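PDB 1XOC: oligopeptide-binding protein AppA from Bacillus subtilis, which binds oligopeptides, tetra- and pentapeptides among them, as the solute-binding component of an ABC permease that can replace the Opp system in sporulation and genetic competence. Local coordinates for residues Leu67-Ser72 with Lys88-His93; Glu276-Lys281 with Gln285-Ala290; Tyr330-Ala335 with Leu384-Ile389. All coordinates share one frame; numbering follows the deposited sequence. Where two conformers were deposited one is given.

Interaction 1: Leu67-Ser72 with Lys88-His93; sequences LSLAES and KGVKFH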
ATOM      1  N   LEU A  67     -11.739 -10.623  14.958  1.00 29.59           N
ATOM      2  CA  LEU A  67     -11.078 -11.925  14.978  1.00 29.98           C
ATOM      3  C   LEU A  67     -11.338 -12.658  13.652  1.00 30.27           C
ATOM      4  O   LEU A  67     -12.477 -12.615  13.147  1.00 30.52           O
ATOM      5  CB  LEU A  67     -11.691 -12.762  16.115  1.00 30.67           C
ATOM      6  CG  LEU A  67     -11.189 -12.445  17.527  0.50 31.22           C
ATOM      7  CD1 LEU A  67     -10.457 -11.097  17.703  0.50 30.27           C
ATOM      8  CD2 LEU A  67     -12.350 -12.592  18.503  0.50 31.17           C
ATOM      9  N   SER A  68     -10.337 -13.349  13.103  1.00 29.83           N
ATOM     10  CA  SER A  68     -10.563 -14.163  11.927  1.00 30.40           C
ATOM     11  C   SER A  68     -10.076 -15.599  12.237  1.00 30.36           C
ATOM     12  O   SER A  68     -10.880 -16.424  12.662  1.00 30.34           O
ATOM     13  CB  SER A  68      -9.862 -13.537  10.715  1.00 30.52           C
ATOM     14  OG  SER A  68     -10.079 -14.322   9.549  1.00 32.46           O
ATOM     15  N   LEU A  69      -8.790 -15.892  12.059  1.00 30.57           N
ATOM     16  CA  LEU A  69      -8.233 -17.189  12.435  1.00 31.00           C
ATOM     17  C   LEU A  69      -8.221 -17.376  13.976  1.00 30.28           C
ATOM     18  O   LEU A  69      -8.388 -18.490  14.493  1.00 29.84           O
ATOM     19  CB  LEU A  69      -6.840 -17.362  11.841  1.00 32.25           C
ATOM     20  CG  LEU A  69      -6.094 -18.659  12.061  1.00 31.93           C
ATOM     21  CD1 LEU A  69      -6.933 -19.856  11.588  1.00 32.18           C
ATOM     22  CD2 LEU A  69      -4.751 -18.552  11.334  1.00 32.43           C
ATOM     23  N   ALA A  70      -8.009 -16.281  14.709  1.00 30.13           N
ATOM     24  CA  ALA A  70      -8.026 -16.328  16.165  1.00 29.95           C
ATOM     25  C   ALA A  70      -9.420 -16.595  16.729  1.00 29.80           C
ATOM     26  O   ALA A  70     -10.388 -16.031  16.242  1.00 29.33           O
ATOM     27  CB  ALA A  70      -7.483 -15.006  16.725  1.00 30.07           C
ATOM     28  N   GLU A  71      -9.502 -17.500  17.711  1.00 29.61           N
ATOM     29  CA  GLU A  71     -10.706 -17.741  18.520  1.00 31.03           C
ATOM     30  C   GLU A  71     -10.835 -16.672  19.583  1.00 30.03           C
ATOM     31  O   GLU A  71     -11.933 -16.216  19.853  1.00 30.56           O
ATOM     32  CB  GLU A  71     -10.620 -19.131  19.153  1.00 30.82           C
ATOM     33  CG  GLU A  71     -11.889 -19.612  19.764  1.00 33.34           C
ATOM     34  CD  GLU A  71     -11.947 -21.134  20.004  1.00 36.43           C
ATOM     35  OE1 GLU A  71     -11.130 -21.932  19.458  1.00 44.97           O
ATOM     36  OE2 GLU A  71     -12.856 -21.540  20.754  1.00 47.19           O
ATOM     37  N   SER A  72      -9.715 -16.291  20.197  1.00 29.53           N
ATOM     38  CA  SER A  72      -9.680 -15.228  21.163  1.00 29.59           C
ATOM     39  C   SER A  72      -8.282 -14.610  21.283  1.00 29.10           C
ATOM     40  O   SER A  72      -7.289 -15.262  21.008  1.00 29.17           O
ATOM     41  CB  SER A  72     -10.141 -15.757  22.522  1.00 29.73           C
ATOM     42  OG  SER A  72      -9.216 -16.705  22.980  1.00 33.09           O
ATOM     43  N   LYS A  88      -9.738 -24.264  15.884  1.00 31.44           N
ATOM     44  CA  LYS A  88      -9.380 -25.644  15.592  1.00 32.10           C
ATOM     45  C   LYS A  88     -10.066 -26.098  14.313  1.00 32.17           C
ATOM     46  O   LYS A  88     -11.154 -25.612  13.962  1.00 32.70           O
ATOM     47  CB  LYS A  88      -9.810 -26.548  16.740  1.00 32.97           C
ATOM     48  CG  LYS A  88      -9.277 -26.152  18.098  1.00 34.07           C
ATOM     49  CD  LYS A  88      -9.666 -27.207  19.127  1.00 35.05           C
ATOM     50  CE  LYS A  88      -9.598 -26.690  20.574  1.00 39.86           C
ATOM     51  NZ  LYS A  88      -8.198 -26.569  20.990  1.00 44.59           N
ATOM     52  N   GLY A  89      -9.428 -27.025  13.607  1.00 31.76           N
ATOM     53  CA  GLY A  89     -10.015 -27.616  12.408  1.00 31.85           C
ATOM     54  C   GLY A  89      -9.813 -26.819  11.140  1.00 31.87           C
ATOM     55  O   GLY A  89     -10.440 -27.097  10.108  1.00 32.99           O
ATOM     56  N   VAL A  90      -8.955 -25.802  11.195  1.00 30.54           N
ATOM     57  CA  VAL A  90      -8.618 -25.028  10.009  1.00 30.09           C
ATOM     58  C   VAL A  90      -7.561 -25.796   9.225  1.00 30.01           C
ATOM     59  O   VAL A  90      -6.557 -26.238   9.775  1.00 31.55           O
ATOM     60  CB  VAL A  90      -8.063 -23.624  10.397  1.00 29.44           C
ATOM     61  CG1 VAL A  90      -7.657 -22.859   9.167  1.00 29.79           C
ATOM     62  CG2 VAL A  90      -9.102 -22.876  11.212  1.00 29.53           C
ATOM     63  N   LYS A  91      -7.786 -25.957   7.933  1.00 31.06           N
ATOM     64  CA  LYS A  91      -6.859 -26.721   7.090  1.00 30.39           C
ATOM     65  C   LYS A  91      -6.134 -25.850   6.069  1.00 29.87           C
ATOM     66  O   LYS A  91      -6.720 -24.937   5.480  1.00 29.43           O
ATOM     67  CB  LYS A  91      -7.592 -27.834   6.309  1.00 31.43           C
ATOM     68  CG  LYS A  91      -8.525 -28.723   7.129  1.00 33.04           C
ATOM     69  CD  LYS A  91      -7.776 -29.494   8.179  1.00 33.20           C
ATOM     70  CE  LYS A  91      -8.744 -30.354   8.997  1.00 35.58           C
ATOM     71  NZ  LYS A  91      -8.063 -31.158  10.049  1.00 38.07           N
ATOM     72  N   PHE A  92      -4.867 -26.170   5.829  1.00 29.98           N
ATOM     73  CA  PHE A  92      -4.185 -25.695   4.643  1.00 29.64           C
ATOM     74  C   PHE A  92      -4.724 -26.394   3.375  1.00 30.02           C
ATOM     75  O   PHE A  92      -5.382 -27.439   3.417  1.00 29.90           O
ATOM     76  CB  PHE A  92      -2.681 -25.910   4.753  1.00 30.09           C
ATOM     77  CG  PHE A  92      -1.992 -24.978   5.714  1.00 29.98           C
ATOM     78  CD1 PHE A  92      -1.592 -25.417   6.961  1.00 30.60           C
ATOM     79  CD2 PHE A  92      -1.728 -23.672   5.359  1.00 30.41           C
ATOM     80  CE1 PHE A  92      -0.951 -24.555   7.814  1.00 31.21           C
ATOM     81  CE2 PHE A  92      -1.092 -22.794   6.243  1.00 31.30           C
ATOM     82  CZ  PHE A  92      -0.697 -23.243   7.453  1.00 29.98           C
ATOM     83  N   HIS A  93      -4.410 -25.833   2.228  1.00 29.85           N
ATOM     84  CA  HIS A  93      -4.902 -26.370   0.949  1.00 29.76           C
ATOM     85  C   HIS A  93      -4.418 -27.795   0.641  1.00 30.07           C
ATOM     86  O   HIS A  93      -4.978 -28.455  -0.238  1.00 30.55           O
ATOM     87  CB  HIS A  93      -4.548 -25.425  -0.198  1.00 30.15           C
ATOM     88  CG  HIS A  93      -5.122 -24.047  -0.033  1.00 28.31           C
ATOM     89  ND1 HIS A  93      -4.476 -22.914  -0.496  1.00 28.92           N
ATOM     90  CD2 HIS A  93      -6.270 -23.618   0.560  1.00 28.00           C
ATOM     91  CE1 HIS A  93      -5.210 -21.852  -0.206  1.00 28.65           C
ATOM     92  NE2 HIS A  93      -6.301 -22.249   0.441  1.00 28.80           N
TER
HETATM   93  O   HOH W   1     -12.222 -23.773  17.547  1.00 34.22           O

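Interaction 2: Glu276-Lys281 with Gln285-Ala290; sequences ELFKDK and QALTTA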
ATOM      1  N   GLU A 276      21.320  14.761  -5.007  1.00 34.62           N
ATOM      2  CA  GLU A 276      21.748  16.101  -4.616  1.00 35.27           C
ATOM      3  C   GLU A 276      20.669  17.164  -4.821  1.00 34.24           C
ATOM      4  O   GLU A 276      20.563  18.112  -4.038  1.00 33.18           O
ATOM      5  CB  GLU A 276      22.966  16.529  -5.458  1.00 35.62           C
ATOM      6  CG  GLU A 276      24.201  15.644  -5.362  1.00 38.69           C
ATOM      7  CD  GLU A 276      25.186  15.863  -6.544  1.00 39.93           C
ATOM      8  OE1 GLU A 276      25.738  16.989  -6.682  1.00 44.68           O
ATOM      9  OE2 GLU A 276      25.405  14.905  -7.339  1.00 45.56           O
ATOM     10  N   LEU A 277      19.896  17.020  -5.899  1.00 33.53           N
ATOM     11  CA  LEU A 277      18.893  18.014  -6.266  1.00 32.79           C
ATOM     12  C   LEU A 277      17.840  18.187  -5.191  1.00 32.26           C
ATOM     13  O   LEU A 277      17.263  19.270  -5.061  1.00 31.98           O
ATOM     14  CB  LEU A 277      18.209  17.638  -7.584  1.00 32.35           C
ATOM     15  CG  LEU A 277      19.098  17.609  -8.842  1.00 31.99           C
ATOM     16  CD1 LEU A 277      18.291  17.183 -10.075  1.00 31.24           C
ATOM     17  CD2 LEU A 277      19.799  18.932  -9.083  1.00 33.79           C
ATOM     18  N   PHE A 278      17.588  17.127  -4.432  1.00 31.49           N
ATOM     19  CA  PHE A 278      16.441  17.105  -3.532  1.00 31.83           C
ATOM     20  C   PHE A 278      16.817  17.066  -2.063  1.00 31.90           C
ATOM     21  O   PHE A 278      15.963  16.861  -1.238  1.00 31.94           O
ATOM     22  CB  PHE A 278      15.530  15.917  -3.871  1.00 31.21           C
ATOM     23  CG  PHE A 278      15.108  15.883  -5.308  1.00 30.34           C
ATOM     24  CD1 PHE A 278      14.521  16.992  -5.884  1.00 28.73           C
ATOM     25  CD2 PHE A 278      15.315  14.755  -6.092  1.00 31.07           C
ATOM     26  CE1 PHE A 278      14.164  17.002  -7.206  1.00 28.86           C
ATOM     27  CE2 PHE A 278      14.944  14.748  -7.412  1.00 29.54           C
ATOM     28  CZ  PHE A 278      14.363  15.876  -7.980  1.00 29.88           C
ATOM     29  N   LYS A 279      18.079  17.318  -1.734  1.00 32.67           N
ATOM     30  CA  LYS A 279      18.495  17.297  -0.343  1.00 33.70           C
ATOM     31  C   LYS A 279      18.040  18.525   0.471  1.00 34.13           C
ATOM     32  O   LYS A 279      17.775  18.413   1.671  1.00 34.89           O
ATOM     33  CB  LYS A 279      20.010  17.134  -0.266  1.00 34.13           C
ATOM     34  CG  LYS A 279      20.478  15.746  -0.656  1.00 34.93           C
ATOM     35  CD  LYS A 279      22.007  15.636  -0.573  1.00 35.46           C
ATOM     36  CE  LYS A 279      22.504  14.251  -0.995  1.00 37.19           C
ATOM     37  NZ  LYS A 279      23.997  14.171  -1.001  1.00 38.40           N
ATOM     38  N   ASP A 280      17.958  19.687  -0.184  1.00 34.49           N
ATOM     39  CA  ASP A 280      17.608  20.951   0.477  1.00 34.12           C
ATOM     40  C   ASP A 280      16.100  21.054   0.645  1.00 33.52           C
ATOM     41  O   ASP A 280      15.353  21.013  -0.335  1.00 32.91           O
ATOM     42  CB  ASP A 280      18.123  22.134  -0.353  1.00 34.26           C
ATOM     43  CG  ASP A 280      17.964  23.496   0.342  1.00 35.94           C
ATOM     44  OD1 ASP A 280      17.398  23.588   1.449  1.00 38.93           O
ATOM     45  OD2 ASP A 280      18.426  24.504  -0.240  1.00 40.70           O
ATOM     46  N   LYS A 281      15.655  21.194   1.889  1.00 33.41           N
ATOM     47  CA  LYS A 281      14.242  21.403   2.199  1.00 33.35           C
ATOM     48  C   LYS A 281      13.637  22.552   1.391  1.00 33.01           C
ATOM     49  O   LYS A 281      12.504  22.453   0.930  1.00 31.74           O
ATOM     50  CB  LYS A 281      14.074  21.714   3.685  1.00 33.52           C
ATOM     51  CG  LYS A 281      12.655  22.060   4.096  1.00 34.63           C
ATOM     52  CD  LYS A 281      12.544  22.317   5.595  1.00 35.26           C
ATOM     53  CE  LYS A 281      12.750  23.772   5.931  1.00 38.94           C
ATOM     54  NZ  LYS A 281      12.635  24.026   7.389  1.00 40.59           N
ATOM     55  N   GLN A 285      10.349  22.453  -1.020  1.00 30.36           N
ATOM     56  CA  GLN A 285       9.234  23.382  -0.832  1.00 30.44           C
ATOM     57  C   GLN A 285       8.943  24.187  -2.104  1.00 30.59           C
ATOM     58  O   GLN A 285       7.789  24.455  -2.431  1.00 30.00           O
ATOM     59  CB  GLN A 285       9.523  24.341   0.321  1.00 30.70           C
ATOM     60  CG  GLN A 285       9.563  23.699   1.706  1.00 31.03           C
ATOM     61  CD  GLN A 285       9.944  24.679   2.791  1.00 31.56           C
ATOM     62  OE1 GLN A 285       9.677  24.439   3.963  1.00 34.60           O
ATOM     63  NE2 GLN A 285      10.583  25.789   2.411  1.00 31.38           N
ATOM     64  N   ALA A 286      10.002  24.581  -2.798  1.00 30.31           N
ATOM     65  CA  ALA A 286       9.883  25.317  -4.058  1.00 30.37           C
ATOM     66  C   ALA A 286       9.209  24.477  -5.145  1.00 30.77           C
ATOM     67  O   ALA A 286       8.396  24.989  -5.922  1.00 31.22           O
ATOM     68  CB  ALA A 286      11.244  25.771  -4.522  1.00 30.60           C
ATOM     69  N   LEU A 287       9.553  23.195  -5.216  1.00 30.50           N
ATOM     70  CA  LEU A 287       8.970  22.301  -6.216  1.00 30.60           C
ATOM     71  C   LEU A 287       7.472  22.166  -6.001  1.00 30.79           C
ATOM     72  O   LEU A 287       6.683  22.234  -6.942  1.00 32.15           O
ATOM     73  CB  LEU A 287       9.640  20.933  -6.177  1.00 31.12           C
ATOM     74  CG  LEU A 287      11.106  20.859  -6.592  1.00 31.83           C
ATOM     75  CD1 LEU A 287      11.773  19.578  -6.126  1.00 31.12           C
ATOM     76  CD2 LEU A 287      11.235  20.973  -8.085  1.00 34.21           C
ATOM     77  N   THR A 288       7.061  22.016  -4.754  1.00 30.30           N
ATOM     78  CA  THR A 288       5.644  21.975  -4.467  1.00 29.90           C
ATOM     79  C   THR A 288       4.975  23.290  -4.866  1.00 29.65           C
ATOM     80  O   THR A 288       3.901  23.305  -5.480  1.00 29.96           O
ATOM     81  CB  THR A 288       5.412  21.693  -2.971  1.00 29.86           C
ATOM     82  OG1 THR A 288       5.933  20.390  -2.664  1.00 28.69           O
ATOM     83  CG2 THR A 288       3.923  21.762  -2.625  1.00 30.65           C
ATOM     84  N   THR A 289       5.623  24.396  -4.528  1.00 29.20           N
ATOM     85  CA  THR A 289       5.062  25.723  -4.792  1.00 29.12           C
ATOM     86  C   THR A 289       4.931  25.978  -6.290  1.00 28.77           C
ATOM     87  O   THR A 289       4.090  26.763  -6.721  1.00 28.46           O
ATOM     88  CB  THR A 289       5.951  26.813  -4.145  1.00 29.32           C
ATOM     89  OG1 THR A 289       6.063  26.543  -2.752  1.00 29.95           O
ATOM     90  CG2 THR A 289       5.374  28.211  -4.317  1.00 29.51           C
ATOM     91  N   ALA A 290       5.772  25.315  -7.080  1.00 29.56           N
ATOM     92  CA  ALA A 290       5.760  25.472  -8.542  1.00 29.55           C
ATOM     93  C   ALA A 290       4.652  24.672  -9.225  1.00 29.75           C
ATOM     94  O   ALA A 290       4.419  24.849 -10.423  1.00 29.65           O
ATOM     95  CB  ALA A 290       7.089  25.042  -9.117  1.00 30.20           C
TER

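Interaction 3: Tyr330-Ala335 with Leu384-Ile389; sequences YNEKKA and LKKIGI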
ATOM      1  N   TYR A 330       0.201  27.007  -4.895  1.00 29.66           N
ATOM      2  CA  TYR A 330       0.842  27.313  -6.164  1.00 29.32           C
ATOM      3  C   TYR A 330       1.126  28.792  -6.303  1.00 29.02           C
ATOM      4  O   TYR A 330       0.244  29.635  -6.125  1.00 28.87           O
ATOM      5  CB  TYR A 330      -0.046  26.828  -7.317  1.00 29.34           C
ATOM      6  CG  TYR A 330       0.389  27.261  -8.696  1.00 29.49           C
ATOM      7  CD1 TYR A 330       1.616  26.862  -9.221  1.00 30.46           C
ATOM      8  CD2 TYR A 330      -0.438  28.040  -9.486  1.00 29.83           C
ATOM      9  CE1 TYR A 330       2.014  27.276 -10.494  1.00 29.53           C
ATOM     10  CE2 TYR A 330      -0.057  28.438 -10.750  1.00 29.63           C
ATOM     11  CZ  TYR A 330       1.167  28.039 -11.249  1.00 29.66           C
ATOM     12  OH  TYR A 330       1.533  28.467 -12.507  1.00 31.26           O
ATOM     13  N   ASN A 331       2.372  29.100  -6.627  1.00 29.15           N
ATOM     14  CA  ASN A 331       2.797  30.484  -6.851  1.00 29.33           C
ATOM     15  C   ASN A 331       4.093  30.429  -7.635  1.00 29.54           C
ATOM     16  O   ASN A 331       5.153  30.215  -7.054  1.00 29.16           O
ATOM     17  CB  ASN A 331       3.002  31.165  -5.490  1.00 29.31           C
ATOM     18  CG  ASN A 331       3.342  32.632  -5.586  1.00 28.90           C
ATOM     19  OD1 ASN A 331       3.130  33.357  -4.628  1.00 29.21           O
ATOM     20  ND2 ASN A 331       3.877  33.078  -6.709  1.00 24.73           N
ATOM     21  N   GLU A 332       4.006  30.577  -8.955  1.00 30.67           N
ATOM     22  CA  GLU A 332       5.161  30.381  -9.829  1.00 31.07           C
ATOM     23  C   GLU A 332       6.324  31.343  -9.520  1.00 31.37           C
ATOM     24  O   GLU A 332       7.487  30.921  -9.461  1.00 31.46           O
ATOM     25  CB  GLU A 332       4.745  30.531 -11.285  1.00 31.41           C
ATOM     26  CG  GLU A 332       5.833  30.176 -12.292  1.00 32.09           C
ATOM     27  CD  GLU A 332       5.519  30.677 -13.680  1.00 31.96           C
ATOM     28  OE1 GLU A 332       6.140  31.678 -14.093  1.00 35.08           O
ATOM     29  OE2 GLU A 332       4.647  30.094 -14.364  1.00 34.10           O
ATOM     30  N   LYS A 333       6.026  32.621  -9.316  1.00 31.81           N
ATOM     31  CA  LYS A 333       7.113  33.582  -9.057  1.00 32.06           C
ATOM     32  C   LYS A 333       7.765  33.362  -7.682  1.00 31.31           C
ATOM     33  O   LYS A 333       8.966  33.547  -7.529  1.00 30.96           O
ATOM     34  CB  LYS A 333       6.708  35.041  -9.303  1.00 32.93           C
ATOM     35  CG  LYS A 333       5.407  35.563  -8.681  1.00 35.03           C
ATOM     36  CD  LYS A 333       4.705  36.519  -9.682  1.00 34.74           C
ATOM     37  CE  LYS A 333       3.758  37.547  -9.032  1.00 36.28           C
ATOM     38  NZ  LYS A 333       3.209  38.534 -10.035  1.00 36.72           N
ATOM     39  N   LYS A 334       6.991  32.918  -6.702  1.00 30.69           N
ATOM     40  CA  LYS A 334       7.568  32.579  -5.416  1.00 30.59           C
ATOM     41  C   LYS A 334       8.507  31.384  -5.540  1.00 30.28           C
ATOM     42  O   LYS A 334       9.561  31.379  -4.920  1.00 30.50           O
ATOM     43  CB  LYS A 334       6.491  32.292  -4.372  1.00 30.73           C
ATOM     44  CG  LYS A 334       7.042  32.189  -2.968  1.00 30.78           C
ATOM     45  CD  LYS A 334       5.945  31.904  -1.985  1.00 31.71           C
ATOM     46  CE  LYS A 334       6.510  31.666  -0.611  1.00 33.64           C
ATOM     47  NZ  LYS A 334       7.276  32.858  -0.179  1.00 35.90           N
ATOM     48  N   ALA A 335       8.120  30.354  -6.302  1.00 29.77           N
ATOM     49  CA  ALA A 335       9.005  29.204  -6.509  1.00 29.76           C
ATOM     50  C   ALA A 335      10.343  29.607  -7.131  1.00 29.43           C
ATOM     51  O   ALA A 335      11.390  29.105  -6.740  1.00 29.58           O
ATOM     52  CB  ALA A 335       8.334  28.172  -7.375  1.00 29.44           C
ATOM     53  N   LEU A 384       7.215  22.453 -14.337  1.00 30.55           N
ATOM     54  CA  LEU A 384       8.571  22.724 -13.865  1.00 30.95           C
ATOM     55  C   LEU A 384       9.466  23.324 -14.943  1.00 31.18           C
ATOM     56  O   LEU A 384      10.414  24.060 -14.624  1.00 31.31           O
ATOM     57  CB  LEU A 384       9.201  21.463 -13.266  1.00 30.89           C
ATOM     58  CG  LEU A 384       8.500  20.943 -12.003  1.00 31.55           C
ATOM     59  CD1 LEU A 384       9.223  19.738 -11.445  1.00 30.84           C
ATOM     60  CD2 LEU A 384       8.402  22.023 -10.928  1.00 32.08           C
ATOM     61  N   LYS A 385       9.164  23.046 -16.214  1.00 31.96           N
ATOM     62  CA  LYS A 385       9.911  23.661 -17.313  1.00 32.15           C
ATOM     63  C   LYS A 385       9.841  25.190 -17.221  1.00 32.06           C
ATOM     64  O   LYS A 385      10.835  25.882 -17.435  1.00 32.84           O
ATOM     65  CB  LYS A 385       9.376  23.186 -18.668  1.00 32.15           C
ATOM     66  CG  LYS A 385      10.239  23.611 -19.872  1.00 33.09           C
ATOM     67  CD  LYS A 385       9.795  22.904 -21.167  1.00 33.77           C
ATOM     68  CE  LYS A 385      10.786  23.179 -22.284  1.00 36.61           C
ATOM     69  NZ  LYS A 385      10.337  22.722 -23.637  1.00 38.48           N
ATOM     70  N   LYS A 386       8.671  25.703 -16.859  1.00 32.67           N
ATOM     71  CA  LYS A 386       8.420  27.139 -16.723  1.00 33.57           C
ATOM     72  C   LYS A 386       9.323  27.848 -15.715  1.00 33.40           C
ATOM     73  O   LYS A 386       9.501  29.058 -15.806  1.00 33.65           O
ATOM     74  CB  LYS A 386       6.966  27.396 -16.303  1.00 34.18           C
ATOM     75  CG  LYS A 386       5.883  26.931 -17.288  1.00 35.52           C
ATOM     76  CD  LYS A 386       4.508  27.222 -16.692  1.00 36.34           C
ATOM     77  CE  LYS A 386       3.368  26.481 -17.372  1.00 37.75           C
ATOM     78  NZ  LYS A 386       2.331  26.102 -16.336  1.00 39.68           N
ATOM     79  N   ILE A 387       9.858  27.122 -14.742  1.00 33.40           N
ATOM     80  CA  ILE A 387      10.809  27.700 -13.797  1.00 33.78           C
ATOM     81  C   ILE A 387      12.249  27.185 -13.995  1.00 33.51           C
ATOM     82  O   ILE A 387      13.095  27.316 -13.115  1.00 34.63           O
ATOM     83  CB  ILE A 387      10.342  27.550 -12.336  1.00 33.76           C
ATOM     84  CG1 ILE A 387      10.324  26.092 -11.901  1.00 34.57           C
ATOM     85  CG2 ILE A 387       8.972  28.196 -12.154  1.00 34.43           C
ATOM     86  CD1 ILE A 387      10.114  25.931 -10.430  1.00 35.16           C
ATOM     87  N   GLY A 388      12.525  26.625 -15.164  1.00 32.93           N
ATOM     88  CA  GLY A 388      13.883  26.246 -15.541  1.00 32.56           C
ATOM     89  C   GLY A 388      14.372  24.928 -14.983  1.00 32.15           C
ATOM     90  O   GLY A 388      15.572  24.731 -14.802  1.00 31.81           O
ATOM     91  N   ILE A 389      13.442  24.015 -14.721  1.00 31.29           N
ATOM     92  CA  ILE A 389      13.786  22.680 -14.275  1.00 31.77           C
ATOM     93  C   ILE A 389      13.422  21.681 -15.378  1.00 32.11           C
ATOM     94  O   ILE A 389      12.292  21.683 -15.869  1.00 32.76           O
ATOM     95  CB  ILE A 389      13.042  22.349 -12.985  1.00 31.71           C
ATOM     96  CG1 ILE A 389      13.607  23.220 -11.852  1.00 31.63           C
ATOM     97  CG2 ILE A 389      13.167  20.860 -12.666  1.00 31.45           C
ATOM     98  CD1 ILE A 389      12.942  23.021 -10.501  1.00 31.59           C
TER
HETATM   99  O   HOH W   2       3.734  27.616 -13.586  1.00 35.49           O

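Interaction 1: Leu67-Ser72 with Lys88-His93
Leu69 and Val90 meet through methyl groups, in a contact that shows how little surface is needed to lay a departing chain back against the partner of the strand it has just left. From CB, the side chain of Leu69 sets out neither toward nor away from residues 88-93. CG then stands anti to the backbone N (chi1 -178°), and a chi2 of 55° turns CD1 to Val90. There CD1 faces both branches of the valine, 3.7 Å from Val90 CG2 and 3.9 Å from Val90 CG1, so that one methyl rests against the fork of the other residue. Both side chains are buried, and Ile158 also packs on Leu69.

The setting is a beta hairpin in an antiparallel sheet: strand 65-76 pairs with strand 81-86, and residues 88-93 form the loop that runs on from the second strand toward helix 100-108. A classic beta bulge, in which Glu71 and Ser72 both face Lys85, breaks the regular pairing here. Just beyond that pairing, the ammonium group of Lys87 is hydrogen-bonded to the carbonyl oxygens of Ser68 and Ala70.

On the exposed side the join is made through water. The extended side chain of Glu71 carries its carboxylate toward the loop, where water 1 donates to Glu71 OE1 at 2.9 Å. The same water accepts from Lys88 N at 3.0 Å, bridging a separation of 4.5 Å between Glu71 OE1 and Lys88 N. The charged end of Lys88 takes a different course, its NZ lying 5.7 Å from Glu71 OE1, at which distance any attraction is probably long-range only.

Interaction 2: Glu276-Lys281 with Gln285-Ala290
Phe278 and Leu287 are brought together by like first torsions: in each, CG lies beside the backbone N and anti to the carbonyl carbon, at chi1 -54° in the phenylalanine and -67° in the leucine. The two side chains cross at about a right angle, with Leu287 CD1 3.7 Å from Phe278 CE1. One face of the phenylalanine ring is covered from its own segment by Leu277 CB, 4.0 Å above the ring centre.

At the start of helix 281-289 the link is made by the backbone, Gln285 N donating to Lys281 O at 2.9 Å in a nearly straight bond. Gln285 CG also comes close, 3.3 Å from Lys281 O, while its amide end lies against the aliphatic chain of Lys281. The lysine bends at chi3 and carries its ammonium group to a salt bridge with Glu479. With an alanine here in place of Gln285, a gap would probably open beside the Lys281 methylenes and the packing against Phe328 and Met338 would be lost. Gln285 O is in turn held by Thr289, one turn on, whose N and OG1 reach it from opposite faces of its plane.

Helix 281-289 touches both helix 463-480, through Lys281 and Gln285, and helix 332-341, through Gln285 and Ala286, while Phe278 turns to strand 358-367 through an edge-to-face contact with Phe362.

Interaction 3: Tyr330-Ala335 with Leu384-Ile389
Glu332 and Ile387 face each other with their CA atoms 7.4 Å apart, where the first turn of helix 332-341 comes up against the chain leaving the C-terminal end of helix 371-385. The contact illustrates how an acidic side chain can serve an apolar and a polar contact at once. Glu332 CG, anti to the backbone N (chi1 -173°), lies 3.7 Å from Ile387 CG2, and the two side chains run alongside each other, pointing opposite ways. The isoleucine has its longer branch between the backbone N and the carbonyl carbon (chi1 67°), which frees CG2 for the glutamate and sends CD1 to the next turn of the helix, 4.2 Å from Ala335 CB. Ala290 and Leu339 also border Ile387.

Beyond its methylenes Glu332 becomes polar. Its OE1 is salt-bridged to Lys336 one turn on, whereas OE2 rests 3.7 Å from Lys386 CD, the lysine chain running roughly perpendicular to that of the glutamate. Lys386 NZ itself stays 5.0 Å from Glu332 OE2; water 2 lies between them, donating to Glu332 OE2 at 2.8 Å and accepting a weak bond from the ammonium group. The same water is 2.6 Å from Tyr330 OH, in the plane of the tyrosine ring, and Glu332 N lies off one face of that ring, toward its rim.

Helix 371-385 closes in a Schellman motif: Ile389 N returns to Leu384 O at 3.0 Å, and Gly388, with positive phi, is the C-prime residue. From there the chain enters strand 390-396, which pairs in parallel with strand 358-367, so this turn links the helix to the second strand of a beta-alpha-beta crossover, beside which helix 332-341 packs.

The three contacts follow one another along the chain, yet they occupy two distant regions. Interaction 1, between a strand of the five-stranded antiparallel sheet and the loop after its neighbour, lies across the chain's centre from the other two, its own centre 50 Å from that of interaction 2 and 56 Å from that of interaction 3. Interactions 2 and 3 are neighbours, with centres 11 Å apart, and share the helical layer beside the large mixed sheet. They touch directly: Asn331 N and Thr289 O probably form a hydrogen bond, and Ala290 packs on Ile387 and Ala335. Helices 281-289, 332-341 and 371-385 are therefore joined in one cluster, whereas interaction 1 lies in a different part of the binding protein.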